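Local coordinates for protein alpha-pyrone synthesis polyketide synthase-like Pks18 (Mycobacterium tuberculosis, PDB 1TED) that probably extends medium- and long-chain aliphatic acyl-CoA starters with malonyl-CoA to make tri- and tetraketide alpha-pyrones, as a homodimeric type III polyketide synthase, at residues 259-264 and 278-284; 359-364 and 388-392. The contacts are given in a common frame with arbitrary orientation. Residue numbers count along the deposited sequence, not the author numbering.

How the interactions relate
Both interactions belong to the C-terminal half of the thiolase fold, in series along the chain: 259-264 with 278-284 is complete before 359-364 with 388-392 begins. Their centres lie 32 Å apart and their nearest atoms about 19 Å, so they do not touch. Interaction 1 lies near the probable active site: the side chain of Ile264 is about 6 Å from that of Cys175, the probable nucleophile, and about 8 Å from the bound myristic acid. Interaction 2, away from the annotated sites, packs the end of helix 349-361 against strand 382-390 of the large mixed sheet. A polar network shapes the first; in the second, apolar packing is joined to an arginine that bonds a helix-end carbonyl and a glutamate.

Interaction 1: 259-264 and 278-284; sequences NTEDGI and SENLPGY
A type I turn from Thr260 to Gly263, closed by Gly263 N to Thr260 O at 2.7 Å, faces the start of helix 281-299. A second type I turn, Ser278 to Leu281, leads into that helix. The two segments flank the antiparallel hairpin of strands 264-269 and 272-277, and the bond from Ser278 N to Gly263 O (3.1 Å, 159°) ties its ends together; the CA atoms of Gly263 and Ser278 are 5.0 Å apart. Ser278 has a t rotamer, so that its OG accepts from Asn280 N at 2.9 Å, a capping bond that satisfies an amide at the helix entrance; Ser278 O takes Leu281 N at 3.1 Å. One turn further on, Tyr284 (chi1 m) points toward the 259-264 loop. Its OH donates to Asp262 OD1 at 2.8 Å, chi1 p bringing the carboxylate to the ring edge. Over one ring face lies Thr260 CG2, 3.6 Å from the centroid in a CH-pi contact. Thr260 suits this post because its p rotamer gives the ring a methyl while OG1 is hydrogen-bonded chiefly to Leu257 O, with Gly380 O also in range. Gly263 CA meets the ring edge, 3.9 Å from Tyr284 CE2; a CB here would clash with Thr260 O and crowd the ring. Ile264 CG1 meets Leu281 CD1 at 4.3 Å. The CA-to-CB bond of Glu261 turns away, and its OE1 makes a salt bridge with Lys157 of the second subunit. Ser278 N, Asn280 N and Tyr284 OH thus each find an acceptor, consistent with a well-defined loop near Cys175, the probable nucleophile.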
loop_
_atom_site.group_PDB
_atom_site.type_symbol
_atom_site.label_atom_id
_atom_site.label_comp_id
_atom_site.label_asym_id
_atom_site.label_seq_id
_atom_site.Cartn_x
_atom_site.Cartn_y
_atom_site.Cartn_z
ATOM N N ASN A 259 17.008 16.235 1.957
ATOM C CA ASN A 259 16.347 17.531 1.848
ATOM C C ASN A 259 15.602 17.736 0.540
ATOM O O ASN A 259 15.852 18.700 -0.175
ATOM C CB ASN A 259 17.368 18.662 2.025
ATOM C CG ASN A 259 18.212 18.493 3.275
ATOM O OD1 ASN A 259 17.684 18.358 4.387
ATOM N ND2 ASN A 259 19.535 18.500 3.101
ATOM N N THR A 260 14.681 16.834 0.227
ATOM C CA THR A 260 13.900 16.962 -1.000
ATOM C C THR A 260 12.430 16.643 -0.747
ATOM O O THR A 260 11.662 16.430 -1.686
ATOM C CB THR A 260 14.434 16.022 -2.109
ATOM O OG1 THR A 260 14.366 14.665 -1.658
ATOM C CG2 THR A 260 15.885 16.374 -2.463
ATOM N N GLU A 261 12.037 16.626 0.523
ATOM C CA GLU A 261 10.658 16.313 0.889
ATOM C C GLU A 261 9.608 17.099 0.122
ATOM O O GLU A 261 8.538 16.577 -0.186
ATOM C CB GLU A 261 10.439 16.521 2.385
ATOM C CG GLU A 261 10.918 15.370 3.244
ATOM C CD GLU A 261 10.503 15.507 4.705
ATOM O OE1 GLU A 261 11.125 16.304 5.444
ATOM O OE2 GLU A 261 9.537 14.820 5.107
ATOM N N ASP A 262 9.915 18.348 -0.198
ATOM C CA ASP A 262 8.969 19.203 -0.902
ATOM C C ASP A 262 8.941 18.948 -2.394
ATOM O O ASP A 262 8.228 19.635 -3.125
ATOM C CB ASP A 262 9.319 20.673 -0.656
ATOM C CG ASP A 262 10.541 21.121 -1.446
ATOM O OD1 ASP A 262 11.485 20.321 -1.604
ATOM O OD2 ASP A 262 10.560 22.280 -1.905
ATOM N N GLY A 263 9.709 17.964 -2.845
ATOM C CA GLY A 263 9.771 17.668 -4.269
ATOM C C GLY A 263 8.487 17.170 -4.910
ATOM O O GLY A 263 8.001 17.767 -5.875
ATOM N N ILE A 264 7.951 16.064 -4.394
ATOM C CA ILE A 264 6.716 15.477 -4.914
ATOM C C ILE A 264 5.738 15.317 -3.759
ATOM O O ILE A 264 5.930 14.469 -2.885
ATOM C CB ILE A 264 6.973 14.085 -5.562
ATOM C CG1 ILE A 264 7.925 14.232 -6.749
ATOM C CG2 ILE A 264 5.642 13.449 -6.001
ATOM C CD1 ILE A 264 8.430 12.921 -7.322
ATOM N N SER A 278 7.506 20.685 -6.888
ATOM C CA SER A 278 8.358 21.819 -6.570
ATOM C C SER A 278 9.138 22.321 -7.786
ATOM O O SER A 278 9.443 21.553 -8.707
ATOM C CB SER A 278 9.339 21.424 -5.467
ATOM O OG SER A 278 10.444 22.310 -5.425
ATOM N N GLU A 279 9.455 23.614 -7.788
ATOM C CA GLU A 279 10.220 24.204 -8.880
ATOM C C GLU A 279 11.609 23.559 -8.857
ATOM O O GLU A 279 12.269 23.435 -9.887
ATOM C CB GLU A 279 10.339 25.727 -8.689
ATOM C CG GLU A 279 9.002 26.483 -8.680
ATOM C CD GLU A 279 8.334 26.575 -10.061
ATOM O OE1 GLU A 279 8.700 25.781 -10.966
ATOM O OE2 GLU A 279 7.433 27.438 -10.230
ATOM N N ASN A 280 12.027 23.134 -7.667
ATOM C CA ASN A 280 13.323 22.489 -7.450
ATOM C C ASN A 280 13.393 21.004 -7.852
ATOM O O ASN A 280 14.476 20.416 -7.795
ATOM C CB ASN A 280 13.718 22.576 -5.972
ATOM C CG ASN A 280 13.882 24.002 -5.478
ATOM O OD1 ASN A 280 13.949 24.236 -4.269
ATOM N ND2 ASN A 280 13.955 24.959 -6.401
ATOM N N LEU A 281 12.270 20.398 -8.245
ATOM C CA LEU A 281 12.267 18.971 -8.608
ATOM C C LEU A 281 13.320 18.602 -9.642
ATOM O O LEU A 281 14.092 17.668 -9.435
ATOM C CB LEU A 281 10.897 18.519 -9.143
ATOM C CG LEU A 281 10.424 17.081 -8.857
ATOM C CD1 LEU A 281 9.427 16.650 -9.924
ATOM C CD2 LEU A 281 11.580 16.112 -8.816
ATOM N N PRO A 282 13.353 19.313 -10.783
ATOM C CA PRO A 282 14.364 18.968 -11.791
ATOM C C PRO A 282 15.797 19.050 -11.259
ATOM O O PRO A 282 16.667 18.305 -11.689
ATOM C CB PRO A 282 14.075 19.944 -12.939
ATOM C CG PRO A 282 13.319 21.062 -12.286
ATOM C CD PRO A 282 12.466 20.384 -11.261
ATOM N N GLY A 283 16.031 19.948 -10.313
ATOM C CA GLY A 283 17.351 20.057 -9.725
ATOM C C GLY A 283 17.629 18.856 -8.821
ATOM O O GLY A 283 18.774 18.437 -8.680
ATOM N N TYR A 284 16.586 18.302 -8.202
ATOM C CA TYR A 284 16.762 17.137 -7.327
ATOM C C TYR A 284 17.054 15.912 -8.184
ATOM O O TYR A 284 17.841 15.043 -7.811
ATOM C CB TYR A 284 15.498 16.866 -6.494
ATOM C CG TYR A 284 15.074 17.986 -5.575
ATOM C CD1 TYR A 284 16.017 18.792 -4.935
ATOM C CD2 TYR A 284 13.728 18.193 -5.289
ATOM C CE1 TYR A 284 15.630 19.774 -4.027
ATOM C CE2 TYR A 284 13.328 19.169 -4.379
ATOM C CZ TYR A 284 14.283 19.955 -3.749
ATOM O OH TYR A 284 13.880 20.899 -2.829
#

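Interaction 2: 359-364 and 388-392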
loop_
_atom_site.group_PDB
_atom_site.type_symbol
_atom_site.label_atom_id
_atom_site.label_comp_id
_atom_site.label_asym_id
_atom_site.label_seq_id
_atom_site.Cartn_x
_atom_site.Cartn_y
_atom_site.Cartn_z
ATOM N N MET A 359 10.692 -1.308 -25.524
ATOM C CA MET A 359 12.050 -1.837 -25.601
ATOM C C MET A 359 12.014 -3.332 -25.866
ATOM O O MET A 359 12.914 -3.885 -26.503
ATOM C CB MET A 359 12.807 -1.549 -24.298
ATOM C CG MET A 359 12.953 -0.053 -23.992
ATOM S SD MET A 359 13.714 0.265 -22.382
ATOM C CE MET A 359 14.323 1.969 -22.590
ATOM N N VAL A 360 10.966 -3.983 -25.375
ATOM C CA VAL A 360 10.798 -5.413 -25.575
ATOM C C VAL A 360 10.439 -5.681 -27.038
ATOM O O VAL A 360 11.065 -6.512 -27.702
ATOM C CB VAL A 360 9.685 -5.966 -24.657
ATOM C CG1 VAL A 360 9.394 -7.425 -24.991
ATOM C CG2 VAL A 360 10.113 -5.829 -23.201
ATOM N N GLN A 361 9.447 -4.950 -27.536
ATOM C CA GLN A 361 8.983 -5.098 -28.912
ATOM C C GLN A 361 10.009 -4.750 -29.989
ATOM O O GLN A 361 9.911 -5.241 -31.108
ATOM C CB GLN A 361 7.722 -4.269 -29.127
ATOM C CG GLN A 361 6.554 -4.704 -28.275
ATOM C CD GLN A 361 5.311 -3.865 -28.519
ATOM O OE1 GLN A 361 5.339 -2.634 -28.396
ATOM N NE2 GLN A 361 4.211 -4.528 -28.863
ATOM N N GLN A 362 10.978 -3.894 -29.676
ATOM C CA GLN A 362 12.001 -3.559 -30.667
ATOM C C GLN A 362 13.403 -3.408 -30.087
ATOM O O GLN A 362 13.669 -2.523 -29.274
ATOM C CB GLN A 362 11.630 -2.296 -31.451
ATOM C CG GLN A 362 11.505 -1.039 -30.624
ATOM C CD GLN A 362 11.397 0.208 -31.487
ATOM O OE1 GLN A 362 10.607 0.255 -32.437
ATOM N NE2 GLN A 362 12.188 1.229 -31.157
ATOM N N ALA A 363 14.294 -4.290 -30.528
ATOM C CA ALA A 363 15.684 -4.297 -30.088
ATOM C C ALA A 363 16.379 -2.993 -30.474
ATOM O O ALA A 363 16.160 -2.467 -31.564
ATOM C CB ALA A 363 16.413 -5.485 -30.711
ATOM N N GLU A 364 17.218 -2.482 -29.577
ATOM C CA GLU A 364 17.943 -1.234 -29.813
ATOM C C GLU A 364 19.307 -1.504 -30.439
ATOM O O GLU A 364 20.004 -0.583 -30.860
ATOM C CB GLU A 364 18.132 -0.479 -28.494
ATOM C CG GLU A 364 19.203 -1.058 -27.563
ATOM C CD GLU A 364 19.000 -2.531 -27.224
ATOM O OE1 GLU A 364 17.847 -2.941 -26.970
ATOM O OE2 GLU A 364 20.001 -3.277 -27.192
ATOM N N PHE A 388 18.155 -4.398 -15.400
ATOM C CA PHE A 388 17.483 -5.526 -16.025
ATOM C C PHE A 388 18.090 -5.983 -17.342
ATOM O O PHE A 388 18.874 -5.268 -17.965
ATOM C CB PHE A 388 15.997 -5.188 -16.225
ATOM C CG PHE A 388 15.748 -4.089 -17.221
ATOM C CD1 PHE A 388 15.688 -4.364 -18.586
ATOM C CD2 PHE A 388 15.587 -2.771 -16.797
ATOM C CE1 PHE A 388 15.470 -3.339 -19.519
ATOM C CE2 PHE A 388 15.369 -1.741 -17.720
ATOM C CZ PHE A 388 15.311 -2.027 -19.082
ATOM N N ASP A 389 17.715 -7.191 -17.749
ATOM C CA ASP A 389 18.169 -7.801 -18.996
ATOM C C ASP A 389 16.974 -8.235 -19.860
ATOM O O ASP A 389 16.044 -8.869 -19.364
ATOM C CB ASP A 389 19.025 -9.042 -18.706
ATOM C CG ASP A 389 20.501 -8.725 -18.561
ATOM O OD1 ASP A 389 20.878 -7.532 -18.596
ATOM O OD2 ASP A 389 21.291 -9.680 -18.412
ATOM N N ILE A 390 16.989 -7.871 -21.138
ATOM C CA ILE A 390 15.936 -8.290 -22.058
ATOM C C ILE A 390 16.583 -9.307 -23.002
ATOM O O ILE A 390 17.552 -8.998 -23.708
ATOM C CB ILE A 390 15.371 -7.125 -22.909
ATOM C CG1 ILE A 390 14.691 -6.079 -22.019
ATOM C CG2 ILE A 390 14.338 -7.670 -23.906
ATOM C CD1 ILE A 390 14.197 -4.862 -22.797
ATOM N N ILE A 391 16.061 -10.525 -23.012
ATOM C CA ILE A 391 16.619 -11.544 -23.875
ATOM C C ILE A 391 16.139 -11.368 -25.315
ATOM O O ILE A 391 14.933 -11.340 -25.593
ATOM C CB ILE A 391 16.269 -12.952 -23.354
ATOM C CG1 ILE A 391 16.791 -13.093 -21.919
ATOM C CG2 ILE A 391 16.872 -14.011 -24.264
ATOM C CD1 ILE A 391 16.815 -14.486 -21.400
ATOM N N ARG A 392 17.094 -11.215 -26.227
ATOM C CA ARG A 392 16.767 -11.036 -27.633
ATOM C C ARG A 392 16.765 -12.392 -28.327
ATOM O O ARG A 392 15.905 -12.661 -29.163
ATOM C CB ARG A 392 17.775 -10.094 -28.292
ATOM C CG ARG A 392 17.896 -8.749 -27.589
ATOM C CD ARG A 392 16.548 -8.050 -27.454
ATOM N NE ARG A 392 16.707 -6.689 -26.941
ATOM C CZ ARG A 392 15.719 -5.806 -26.817
ATOM N NH1 ARG A 392 14.477 -6.131 -27.165
ATOM N NH2 ARG A 392 15.980 -4.588 -26.366
#
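Arg392 lays one face of its guanidinium over the backbone of Ala363, with Ala363 CA 3.6 Å from Arg392 CZ; the small methyl of alanine leaves room for this approach. At the edge of the same group, Met359 O accepts two hydrogen bonds, 2.8 Å from Arg392 NH1 and 3.1 Å from Arg392 NH2. A carbonyl in the last turn of a helix has no amide four residues on to bond once the chain leaves helical geometry, as it does at Gln362, and the planar, doubly donating arginine fills that vacancy. Glu364 supplies the countercharge: with chi1 p the carboxylate reaches Arg392, and Glu364 OE1 lies 2.6 Å from Arg392 NH2 in a salt bridge whose hydrogen-bond geometry is weak. Ser370 OG is hydrogen-bonded to both Glu364 OE2 and Arg392 NE.

Beneath these polar contacts the interface is greasy. Ile390 and Phe388 alternate with Asp389 along the strand, so both point toward the helix while Asp389 turns to the opposite side of the strand and pairs with Arg250. Ile390 CD1 reaches Met359 CB at 3.9 Å and Val360 CG2 at 4.2 Å, and the flexible Met359 runs along to the ring edge of Phe388, its SD 4.3 Å from Phe388 CZ. Val247 of the neighbouring strand 247-256 extends the apolar surface.

An alpha-helix laid on the face of a mixed sheet, here helix 349-361 against strand 382-390, is the layered alpha/beta packing characteristic of the thiolase fold shared by chalcone and stilbene synthases.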